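Local coordinates for putative sarcosine dimethylglycine methyltransferase (Galdieria sulphuraria, PDB 2O57), which probably transfers methyl groups from S-adenosylmethionine to sarcosine and dimethylglycine, at residues F141-E147 with E172-V176; K166-Q171 with L220-L226; F35-W40 with E248-R252; V54-I59 with H240-V245. All blocks are in the same frame, centred on the assembly; numbering follows the deposited sequence. Where two conformers were deposited one is given.

Contact 1. Residues F141-E147 with E172-V176; sequences FLEIPCE and ECARV
Arg175 reaches out from its helix and presents the edge of its guanidinium group to two backbone carbonyls of the loop 141-147. NH1 of Arg175 donates to Cys146 O over 2.9 Å in a fairly straight bond (162°) with the acceptor in the guanidinium plane, while NH2 makes weak bonds to Ile144 O and to the same Cys146 O. One turn earlier Glu172 OE1 accepts the backbone N-H of Ile144 at 2.9 Å through the anti lone pair. The Arg175 chain leaves with CG opposite the backbone N and bends at chi3 (67°), folding the guanidinium back to Glu172. It grips Glu172 side-on, NH2 to OE1 at 2.8 Å and NE to OE2 at 3.0 Å, both oxygens met on the syn side but with the donors out of the carboxylate plane; this salt bridge fixes the rotation of both groups. OE1 thus serves two donors. Next to these polar groups, Ile144 and Glu172 lie alongside each other, pointing opposite ways, with Ile144 CD1 3.7 Å from Glu172 CB and 3.9 Å from Val176 CG2, while Val176 CG1 lies against one guanidinium face, toward its rim. Asp148 forms a second salt bridge with Arg175 NH1. The contact fastens the loop between strands 134-138 and 151-157 onto the end of helix 166-176, with Ile144 packing on Leu89 and Val176 on Leu87 and Ile154 of the central sheet.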
# COMPACT_ATOMS: atom_id res chain seq x y z
N PHE A 141 -18.02 18.25 -2.19
CA PHE A 141 -17.99 16.88 -2.73
C PHE A 141 -19.38 16.25 -2.75
O PHE A 141 -19.56 15.24 -3.42
CB PHE A 141 -17.14 15.91 -1.88
CG PHE A 141 -15.76 16.39 -1.54
CD1 PHE A 141 -15.19 17.49 -2.17
CD2 PHE A 141 -15.02 15.69 -0.57
CE1 PHE A 141 -13.90 17.92 -1.85
CE2 PHE A 141 -13.74 16.10 -0.23
CZ PHE A 141 -13.17 17.23 -0.86
N LEU A 142 -20.32 16.84 -2.00
CA LEU A 142 -21.71 16.34 -1.98
C LEU A 142 -22.47 16.82 -3.22
O LEU A 142 -23.51 16.27 -3.57
CB LEU A 142 -22.41 16.77 -0.69
CG LEU A 142 -21.70 16.37 0.60
CD1 LEU A 142 -22.46 16.83 1.87
CD2 LEU A 142 -21.46 14.88 0.63
N GLU A 143 -21.93 17.82 -3.91
CA GLU A 143 -22.55 18.36 -5.10
C GLU A 143 -21.48 18.84 -6.09
O GLU A 143 -21.28 20.05 -6.31
CB GLU A 143 -23.50 19.50 -4.71
CG GLU A 143 -24.69 19.66 -5.65
CD GLU A 143 -25.64 20.77 -5.19
OE1 GLU A 143 -25.77 21.77 -5.95
OE2 GLU A 143 -26.22 20.66 -4.08
N ILE A 144 -20.79 17.88 -6.69
CA ILE A 144 -19.69 18.23 -7.58
C ILE A 144 -20.30 18.98 -8.76
O ILE A 144 -21.21 18.45 -9.42
CB ILE A 144 -18.88 16.98 -8.01
CG1 ILE A 144 -18.33 16.23 -6.76
CG2 ILE A 144 -17.79 17.39 -8.98
CD1 ILE A 144 -17.56 14.89 -7.08
N PRO A 145 -19.86 20.24 -8.98
CA PRO A 145 -20.53 21.11 -9.96
C PRO A 145 -20.04 20.76 -11.36
O PRO A 145 -19.41 21.59 -12.01
CB PRO A 145 -20.07 22.52 -9.54
CG PRO A 145 -18.66 22.31 -9.00
CD PRO A 145 -18.72 20.92 -8.32
N CYS A 146 -20.30 19.53 -11.80
CA CYS A 146 -19.80 19.00 -13.06
C CYS A 146 -20.84 17.99 -13.63
O CYS A 146 -21.58 17.39 -12.84
CB CYS A 146 -18.42 18.31 -12.84
SG CYS A 146 -17.08 19.24 -11.86
N GLU A 147 -20.83 17.76 -14.95
CA GLU A 147 -21.70 16.76 -15.60
C GLU A 147 -21.30 15.29 -15.27
O GLU A 147 -20.17 15.03 -14.87
CB GLU A 147 -21.64 16.89 -17.12
CG GLU A 147 -21.93 18.25 -17.70
CD GLU A 147 -22.32 18.15 -19.18
OE1 GLU A 147 -21.77 18.94 -20.01
OE2 GLU A 147 -23.17 17.28 -19.51
N GLU A 172 -21.26 10.77 -5.77
CA GLU A 172 -20.79 11.85 -6.64
C GLU A 172 -19.53 11.46 -7.39
O GLU A 172 -19.40 11.75 -8.56
CB GLU A 172 -20.56 13.16 -5.87
CG GLU A 172 -21.87 13.88 -5.47
CD GLU A 172 -22.58 14.36 -6.71
OE1 GLU A 172 -22.21 15.42 -7.25
OE2 GLU A 172 -23.49 13.66 -7.18
N CYS A 173 -18.59 10.82 -6.68
CA CYS A 173 -17.35 10.34 -7.34
C CYS A 173 -17.69 9.40 -8.52
O CYS A 173 -17.16 9.58 -9.63
CB CYS A 173 -16.39 9.67 -6.36
SG CYS A 173 -15.60 10.84 -5.19
N ALA A 174 -18.57 8.43 -8.27
CA ALA A 174 -18.94 7.50 -9.30
C ALA A 174 -19.68 8.19 -10.45
O ALA A 174 -19.38 7.93 -11.61
CB ALA A 174 -19.73 6.31 -8.75
N ARG A 175 -20.59 9.11 -10.12
CA ARG A 175 -21.33 9.88 -11.13
C ARG A 175 -20.41 10.62 -12.10
O ARG A 175 -20.61 10.59 -13.32
CB ARG A 175 -22.29 10.89 -10.46
CG ARG A 175 -23.11 11.67 -11.47
CD ARG A 175 -24.06 12.68 -10.81
NE ARG A 175 -23.34 13.77 -10.14
CZ ARG A 175 -22.80 14.82 -10.75
NH1 ARG A 175 -22.86 14.92 -12.09
NH2 ARG A 175 -22.21 15.77 -10.03
N VAL A 176 -19.42 11.31 -11.57
CA VAL A 176 -18.60 12.16 -12.42
C VAL A 176 -17.45 11.43 -13.14
O VAL A 176 -16.85 11.97 -14.04
CB VAL A 176 -18.11 13.44 -11.70
CG1 VAL A 176 -19.33 14.24 -11.17
CG2 VAL A 176 -17.05 13.12 -10.57

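Contact 2. Residues K166-Q171 with L220-L226; sequences KLKVFQ and LAKECGL
Leu220 projects into the groove along helix 166-176 and sends one methyl to Lys166 and the other to Leu167. CD1 of Leu220 presses on CB of Lys166 at 3.5 Å, and its CD2 meets CD1 of Leu167. Leu220 CB lies 3.8 Å from CD2 of the Phe170 ring. Leu167 in turn reaches across with CD1 to the carboxylate of Glu223, the two side chains crossing at about a right angle. Phe170 fills the hollow on the inner side of the interface: the rim of one ring face lies against the backbone N of Ala221, CD1 packs on Ala221 CB at 3.9 Å, and the ring edge points to CD1 of Leu226. Between them these residues seat helix 214-223 alongside helix 166-176, both packed against the same side of the sheet in this Rossmann-like methyltransferase fold, where Phe170 and Leu226 share contact with Met183. The ring is further fixed by edge-to-face meetings with Tyr217 and Phe160. Replacing Phe170 with an alanine would probably leave Leu220, Ala221 and Leu226 without their shared aromatic partner and open a gap beside the sheet. At the far end Cys224 plugs the next depression, its SG, beside its own backbone N (chi1 -60°), settling 3.6 Å from CG of Gln171. Gly225, with positive phi, then closes helix 214-223 in a Schellman motif, Leu226 N bonding to Ala221 O and Gly225 N to Lys222 O.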
# COMPACT_ATOMS: atom_id res chain seq x y z
N LYS A 166 -20.47 10.34 3.76
CA LYS A 166 -19.52 9.56 2.94
C LYS A 166 -20.21 8.83 1.79
O LYS A 166 -19.62 8.72 0.72
CB LYS A 166 -18.71 8.58 3.79
CG LYS A 166 -17.91 9.18 4.97
CD LYS A 166 -16.55 9.73 4.57
CE LYS A 166 -15.65 9.97 5.80
NZ LYS A 166 -16.18 11.06 6.66
N LEU A 167 -21.43 8.32 1.99
CA LEU A 167 -22.15 7.68 0.89
C LEU A 167 -22.35 8.68 -0.26
O LEU A 167 -22.12 8.36 -1.40
CB LEU A 167 -23.49 7.06 1.31
CG LEU A 167 -24.32 6.40 0.17
CD1 LEU A 167 -23.52 5.31 -0.60
CD2 LEU A 167 -25.74 5.89 0.60
N LYS A 168 -22.85 9.87 0.04
CA LYS A 168 -23.04 10.88 -1.00
C LYS A 168 -21.74 11.26 -1.74
O LYS A 168 -21.75 11.40 -2.97
CB LYS A 168 -23.76 12.11 -0.43
CG LYS A 168 -24.14 13.16 -1.46
CD LYS A 168 -25.01 12.59 -2.59
CE LYS A 168 -25.48 13.75 -3.48
NZ LYS A 168 -26.22 13.23 -4.65
N VAL A 169 -20.62 11.37 -1.00
CA VAL A 169 -19.27 11.57 -1.59
C VAL A 169 -18.97 10.50 -2.63
O VAL A 169 -18.68 10.80 -3.78
CB VAL A 169 -18.15 11.54 -0.50
CG1 VAL A 169 -16.75 11.71 -1.13
CG2 VAL A 169 -18.41 12.64 0.55
N PHE A 170 -19.10 9.24 -2.25
CA PHE A 170 -18.83 8.16 -3.19
C PHE A 170 -19.84 8.12 -4.35
O PHE A 170 -19.47 7.80 -5.45
CB PHE A 170 -18.72 6.80 -2.45
CG PHE A 170 -17.37 6.58 -1.83
CD1 PHE A 170 -16.28 6.11 -2.60
CD2 PHE A 170 -17.18 6.80 -0.47
CE1 PHE A 170 -15.01 5.93 -2.03
CE2 PHE A 170 -15.94 6.59 0.13
CZ PHE A 170 -14.84 6.16 -0.65
N GLN A 171 -21.11 8.50 -4.11
CA GLN A 171 -22.09 8.54 -5.20
C GLN A 171 -21.68 9.61 -6.25
O GLN A 171 -21.83 9.39 -7.46
CB GLN A 171 -23.51 8.85 -4.66
CG GLN A 171 -24.16 7.64 -3.97
CD GLN A 171 -25.46 7.98 -3.29
OE1 GLN A 171 -25.67 9.12 -2.87
NE2 GLN A 171 -26.34 7.01 -3.17
N LEU A 220 -19.00 1.31 0.58
CA LEU A 220 -19.65 2.47 -0.07
C LEU A 220 -19.28 2.54 -1.53
O LEU A 220 -20.15 2.69 -2.39
CB LEU A 220 -19.28 3.78 0.64
CG LEU A 220 -19.75 3.98 2.09
CD1 LEU A 220 -19.17 5.29 2.67
CD2 LEU A 220 -21.29 4.00 2.16
N ALA A 221 -17.99 2.42 -1.84
CA ALA A 221 -17.57 2.50 -3.23
C ALA A 221 -18.29 1.38 -4.06
O ALA A 221 -18.75 1.63 -5.17
CB ALA A 221 -16.07 2.33 -3.35
N LYS A 222 -18.37 0.18 -3.50
CA LYS A 222 -18.96 -0.95 -4.24
C LYS A 222 -20.42 -0.72 -4.54
O LYS A 222 -20.87 -0.98 -5.63
CB LYS A 222 -18.78 -2.27 -3.50
CG LYS A 222 -19.43 -3.50 -4.17
CD LYS A 222 -19.19 -4.72 -3.31
CE LYS A 222 -20.06 -5.94 -3.75
NZ LYS A 222 -19.54 -7.17 -3.09
N GLU A 223 -21.15 -0.24 -3.54
CA GLU A 223 -22.54 0.18 -3.69
C GLU A 223 -22.74 1.13 -4.90
O GLU A 223 -23.79 1.11 -5.57
CB GLU A 223 -22.93 0.90 -2.40
CG GLU A 223 -24.20 0.54 -1.91
CD GLU A 223 -24.63 1.43 -0.78
OE1 GLU A 223 -24.09 1.24 0.34
OE2 GLU A 223 -25.51 2.29 -1.05
N CYS A 224 -21.73 1.98 -5.15
CA CYS A 224 -21.77 3.00 -6.19
C CYS A 224 -21.20 2.57 -7.54
O CYS A 224 -21.01 3.40 -8.43
CB CYS A 224 -21.05 4.26 -5.69
SG CYS A 224 -21.84 4.93 -4.20
N GLY A 225 -20.90 1.27 -7.67
CA GLY A 225 -20.29 0.74 -8.90
C GLY A 225 -18.79 0.99 -9.03
O GLY A 225 -18.25 0.98 -10.15
N LEU A 226 -18.12 1.21 -7.90
CA LEU A 226 -16.66 1.35 -7.90
C LEU A 226 -16.00 0.16 -7.24
O LEU A 226 -16.13 -0.04 -6.02
CB LEU A 226 -16.18 2.63 -7.19
CG LEU A 226 -16.79 3.96 -7.61
CD1 LEU A 226 -16.35 5.10 -6.67
CD2 LEU A 226 -16.37 4.25 -9.02

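Contact 3. Residues F35-W40 with E248-R252; sequences FYFHVW and ELIKR
With CG trans to the backbone N (chi1 167°), the Phe35 ring extends to helix 235-251, where its CZ comes within 3.6 Å of Leu249 N. The ring lies edge-on to the backbone at Glu248 and to CG of Arg252, whereas CD1 of Leu249 sits over the rim of one face. Arg252 leaves its backbone with CG beside N and bends at chi2 (-89°), which carries the guanidinium back along its own helix to Glu248. There NE donates to Glu248 OE2 at 2.7 Å, on the anti side of the carboxylate, and NH2 adds a weak bond to the same oxygen. Val39 packs against this salt bridge with both methyls: CG1 is 3.7 Å from Arg252 NH2 and 3.8 Å from Glu248 OE2, and CG2 lies over a guanidinium face. CG1 also covers the centre of one face of the neighbouring Trp40 ring, whose CH2 approaches Glu248 CG at 4.0 Å. Glu255 is hydrogen-bonded to His38 NE2 and forms a salt bridge with Arg252 NH1, linking the two segments. The contact is helix-to-helix packing, aromatic and aliphatic on its buried side and bordered by an ion pair, that joins helix 27-40, near the N terminus, to the end of helix 235-251.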
# COMPACT_ATOMS: atom_id res chain seq x y z
N PHE A 35 -0.53 27.93 9.75
CA PHE A 35 0.68 27.22 10.15
C PHE A 35 1.30 26.47 8.98
O PHE A 35 2.45 26.65 8.70
CB PHE A 35 0.47 26.28 11.35
CG PHE A 35 1.64 25.31 11.55
CD1 PHE A 35 2.86 25.77 12.10
CD2 PHE A 35 1.52 23.96 11.22
CE1 PHE A 35 3.95 24.88 12.28
CE2 PHE A 35 2.58 23.07 11.39
CZ PHE A 35 3.80 23.53 11.92
N TYR A 36 0.52 25.63 8.29
CA TYR A 36 1.09 24.87 7.16
C TYR A 36 1.55 25.79 6.03
O TYR A 36 2.63 25.61 5.43
CB TYR A 36 0.05 23.92 6.63
CG TYR A 36 -0.09 22.64 7.40
CD1 TYR A 36 0.84 21.59 7.23
CD2 TYR A 36 -1.12 22.47 8.33
CE1 TYR A 36 0.70 20.38 7.92
CE2 TYR A 36 -1.26 21.27 9.04
CZ TYR A 36 -0.35 20.24 8.82
OH TYR A 36 -0.49 19.05 9.51
N PHE A 37 0.72 26.78 5.71
CA PHE A 37 1.13 27.74 4.70
C PHE A 37 2.41 28.48 5.11
O PHE A 37 3.25 28.76 4.29
CB PHE A 37 -0.03 28.72 4.38
CG PHE A 37 0.26 29.65 3.25
CD1 PHE A 37 0.15 29.21 1.93
CD2 PHE A 37 0.68 30.95 3.50
CE1 PHE A 37 0.43 30.10 0.85
CE2 PHE A 37 0.96 31.83 2.45
CZ PHE A 37 0.85 31.40 1.12
N HIS A 38 2.56 28.81 6.39
CA HIS A 38 3.73 29.60 6.83
C HIS A 38 5.01 28.83 6.52
O HIS A 38 6.00 29.41 6.12
CB HIS A 38 3.65 29.89 8.32
CG HIS A 38 4.89 30.53 8.90
ND1 HIS A 38 5.22 31.85 8.68
CD2 HIS A 38 5.87 30.02 9.69
CE1 HIS A 38 6.34 32.14 9.31
NE2 HIS A 38 6.76 31.05 9.93
N VAL A 39 4.98 27.52 6.73
CA VAL A 39 6.21 26.73 6.59
C VAL A 39 6.40 26.24 5.16
O VAL A 39 7.50 26.33 4.61
CB VAL A 39 6.27 25.55 7.64
CG1 VAL A 39 7.58 24.73 7.51
CG2 VAL A 39 6.08 26.09 9.10
N TRP A 40 5.33 25.76 4.54
CA TRP A 40 5.41 25.06 3.26
C TRP A 40 4.71 25.78 2.09
O TRP A 40 4.66 25.26 0.96
CB TRP A 40 4.87 23.63 3.42
CG TRP A 40 5.73 22.82 4.39
CD1 TRP A 40 6.97 22.31 4.16
CD2 TRP A 40 5.39 22.46 5.73
NE1 TRP A 40 7.44 21.66 5.28
CE2 TRP A 40 6.48 21.72 6.26
CE3 TRP A 40 4.25 22.67 6.54
CZ2 TRP A 40 6.47 21.21 7.56
CZ3 TRP A 40 4.25 22.16 7.86
CH2 TRP A 40 5.34 21.43 8.34
N GLU A 248 7.62 20.39 14.39
CA GLU A 248 7.67 21.67 13.66
C GLU A 248 6.82 22.77 14.29
O GLU A 248 7.23 23.94 14.35
CB GLU A 248 7.27 21.48 12.18
CG GLU A 248 7.60 22.72 11.33
CD GLU A 248 9.11 22.91 11.10
OE1 GLU A 248 9.92 21.98 11.36
OE2 GLU A 248 9.49 24.01 10.70
N LEU A 249 5.66 22.40 14.82
CA LEU A 249 4.78 23.37 15.48
C LEU A 249 5.51 23.95 16.74
O LEU A 249 5.46 25.15 17.04
CB LEU A 249 3.46 22.70 15.86
CG LEU A 249 2.47 23.46 16.77
CD1 LEU A 249 2.05 24.76 16.05
CD2 LEU A 249 1.24 22.64 17.10
N ILE A 250 6.19 23.07 17.47
CA ILE A 250 6.94 23.49 18.67
C ILE A 250 8.12 24.38 18.24
O ILE A 250 8.35 25.46 18.82
CB ILE A 250 7.38 22.25 19.51
CG1 ILE A 250 6.14 21.68 20.21
CG2 ILE A 250 8.49 22.64 20.52
CD1 ILE A 250 6.35 20.24 20.81
N LYS A 251 8.82 23.95 17.20
CA LYS A 251 9.95 24.72 16.68
C LYS A 251 9.56 26.17 16.33
O LYS A 251 10.32 27.11 16.62
CB LYS A 251 10.50 24.05 15.43
CG LYS A 251 11.64 24.81 14.78
CD LYS A 251 12.47 23.96 13.82
CE LYS A 251 13.63 24.82 13.27
NZ LYS A 251 14.11 24.32 11.92
N ARG A 252 8.40 26.32 15.69
CA ARG A 252 7.98 27.62 15.15
C ARG A 252 7.06 28.43 16.05
O ARG A 252 6.51 29.44 15.61
CB ARG A 252 7.23 27.38 13.84
CG ARG A 252 7.99 26.52 12.83
CD ARG A 252 8.83 27.41 11.99
NE ARG A 252 9.35 26.71 10.84
CZ ARG A 252 10.03 27.29 9.88
NH1 ARG A 252 10.27 28.60 9.92
NH2 ARG A 252 10.47 26.56 8.86

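Contact 4. Residues V54-I59 with H240-V245; sequences VDQDEI and HHYSKV
The ammonium group of Lys244 is gripped by backbone carbonyls of the loop 54-59. Its NZ donates to Asp57 O at 2.8 Å, from a position tilted 28° out of that carbonyl plane, and to Val54 O at 3.0 Å, this time in the plane and on a lone pair. Asp55 O lies 3.1 Å from the same NZ, and a water that accepts from NZ also lies 3.0 Å from Glu58 OE1. Val54 O also receives the N-H of Asp57, which holds the short 3-10 turn in the shape that presents its carbonyls to the lysine. Lys244 bends at chi2 (-76°) and chi3 (-69°), which curls its aliphatic part past Val54 CG1 before the amine meets the turn. A lysine on helix 235-251 thereby secures the connection between helix 27-40 and helix 59-76, just before Glu58 takes the N-cap position of the latter. A methionine in place of Lys244 would probably leave the carbonyls of Val54 and Asp57 without their ammonium donor and the turn less firmly tied to the helix. Apolar contacts flank the lysine. CG2 of Val54 stands over the centre of the His240 ring in a CH-pi contact, 3.6 Å from the centroid and almost on the ring normal. Ile59 runs past Lys244 in the opposite direction, CD1 touching the lysine CB at 3.7 Å and continuing to Val245 CG2. Asp57 turns its carboxylate to Arg65, His241 bonds to Tyr50, and His240 also packs on Ile297 of the second subunit.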
# COMPACT_ATOMS: atom_id res chain seq x y z
N VAL A 54 13.77 8.88 11.08
CA VAL A 54 12.69 9.79 10.79
C VAL A 54 12.98 11.20 11.35
O VAL A 54 12.61 12.20 10.74
CB VAL A 54 11.35 9.22 11.32
CG1 VAL A 54 10.24 10.20 11.15
CG2 VAL A 54 11.00 7.90 10.59
N ASP A 55 13.67 11.28 12.48
CA ASP A 55 13.95 12.60 13.09
C ASP A 55 14.84 13.46 12.16
O ASP A 55 14.75 14.69 12.20
CB ASP A 55 14.57 12.43 14.49
CG ASP A 55 16.02 12.05 14.42
OD1 ASP A 55 16.32 10.86 14.23
OD2 ASP A 55 16.86 12.96 14.53
N GLN A 56 15.63 12.80 11.29
CA GLN A 56 16.49 13.48 10.30
C GLN A 56 15.81 13.79 8.96
O GLN A 56 16.35 14.57 8.14
CB GLN A 56 17.74 12.64 10.00
CG GLN A 56 18.68 12.42 11.15
CD GLN A 56 19.15 13.73 11.73
OE1 GLN A 56 19.73 14.57 11.03
NE2 GLN A 56 18.87 13.93 13.00
N ASP A 57 14.66 13.17 8.72
CA ASP A 57 13.94 13.31 7.45
C ASP A 57 13.16 14.63 7.45
O ASP A 57 12.95 15.23 8.49
CB ASP A 57 13.02 12.10 7.25
CG ASP A 57 12.62 11.89 5.79
OD1 ASP A 57 13.25 12.46 4.89
OD2 ASP A 57 11.69 11.12 5.54
N GLU A 58 12.82 15.14 6.29
CA GLU A 58 12.04 16.37 6.26
C GLU A 58 10.62 16.09 5.79
O GLU A 58 10.38 15.23 4.93
CB GLU A 58 12.71 17.41 5.33
CG GLU A 58 14.19 17.74 5.61
CD GLU A 58 14.40 18.65 6.80
OE1 GLU A 58 13.41 18.97 7.52
OE2 GLU A 58 15.59 19.06 7.00
N ILE A 59 9.67 16.84 6.35
CA ILE A 59 8.26 16.68 6.02
C ILE A 59 8.02 16.94 4.51
O ILE A 59 7.31 16.20 3.86
CB ILE A 59 7.42 17.62 6.92
CG1 ILE A 59 7.52 17.16 8.38
CG2 ILE A 59 5.97 17.77 6.39
CD1 ILE A 59 6.76 18.02 9.38
N HIS A 240 4.57 8.81 12.24
CA HIS A 240 5.75 9.62 11.93
C HIS A 240 5.32 11.02 11.52
O HIS A 240 5.95 11.99 11.94
CB HIS A 240 6.54 9.03 10.77
CG HIS A 240 7.16 7.71 11.09
ND1 HIS A 240 7.33 6.72 10.15
CD2 HIS A 240 7.66 7.22 12.25
CE1 HIS A 240 7.91 5.68 10.71
NE2 HIS A 240 8.11 5.95 11.99
N HIS A 241 4.32 11.10 10.66
CA HIS A 241 3.92 12.38 10.08
C HIS A 241 3.42 13.34 11.15
O HIS A 241 3.86 14.48 11.21
CB HIS A 241 2.81 12.19 9.07
CG HIS A 241 2.45 13.44 8.35
ND1 HIS A 241 3.32 14.08 7.48
CD2 HIS A 241 1.32 14.19 8.39
CE1 HIS A 241 2.72 15.15 6.99
NE2 HIS A 241 1.51 15.24 7.53
N TYR A 242 2.50 12.88 11.99
CA TYR A 242 1.97 13.74 13.02
C TYR A 242 2.98 14.07 14.12
O TYR A 242 2.97 15.21 14.60
CB TYR A 242 0.64 13.21 13.54
CG TYR A 242 -0.43 13.40 12.49
CD1 TYR A 242 -0.65 14.67 11.92
CD2 TYR A 242 -1.17 12.33 12.03
CE1 TYR A 242 -1.62 14.85 10.93
CE2 TYR A 242 -2.16 12.52 11.02
CZ TYR A 242 -2.37 13.75 10.50
OH TYR A 242 -3.34 13.92 9.54
N SER A 243 3.89 13.14 14.42
CA SER A 243 5.03 13.43 15.32
C SER A 243 5.94 14.54 14.73
O SER A 243 6.35 15.48 15.45
CB SER A 243 5.87 12.14 15.57
OG SER A 243 5.08 11.18 16.23
N LYS A 244 6.28 14.43 13.44
CA LYS A 244 7.10 15.47 12.80
C LYS A 244 6.37 16.83 12.71
O LYS A 244 6.98 17.89 12.93
CB LYS A 244 7.50 15.04 11.38
CG LYS A 244 8.35 13.74 11.33
CD LYS A 244 9.76 13.99 11.73
CE LYS A 244 10.47 14.82 10.69
NZ LYS A 244 11.87 15.07 11.05
N VAL A 245 5.08 16.80 12.40
CA VAL A 245 4.33 18.06 12.37
C VAL A 245 4.29 18.71 13.77
O VAL A 245 4.47 19.96 13.90
CB VAL A 245 2.91 17.87 11.81
CG1 VAL A 245 2.13 19.18 11.97
CG2 VAL A 245 2.96 17.47 10.31
O HOH W 1 13.24 17.94 10.30

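Overall arrangement
From the N terminus, helix 27-40 opens contact 3, which closes only at the end of helix 235-251. Inside that long loop, contact 4 starts at 54-59 and closes earlier on the same helix, so it is nested within contact 3; the two touch where Trp40 meets Ile59 and where Phe35 and Tyr36 meet Val245. Contacts 1 and 2 fall within contact 4. Contact 1 closes the short loop from 141-147 to the end of helix 166-176, contact 2 the longer one from that helix to helix 214-223. They cross, touching through Ala174 with Cys224 and Leu226, and through Leu142 with Lys168 and Val169. Contacts 3 and 4, which share helix 235-251, lie across the chain's centre from them.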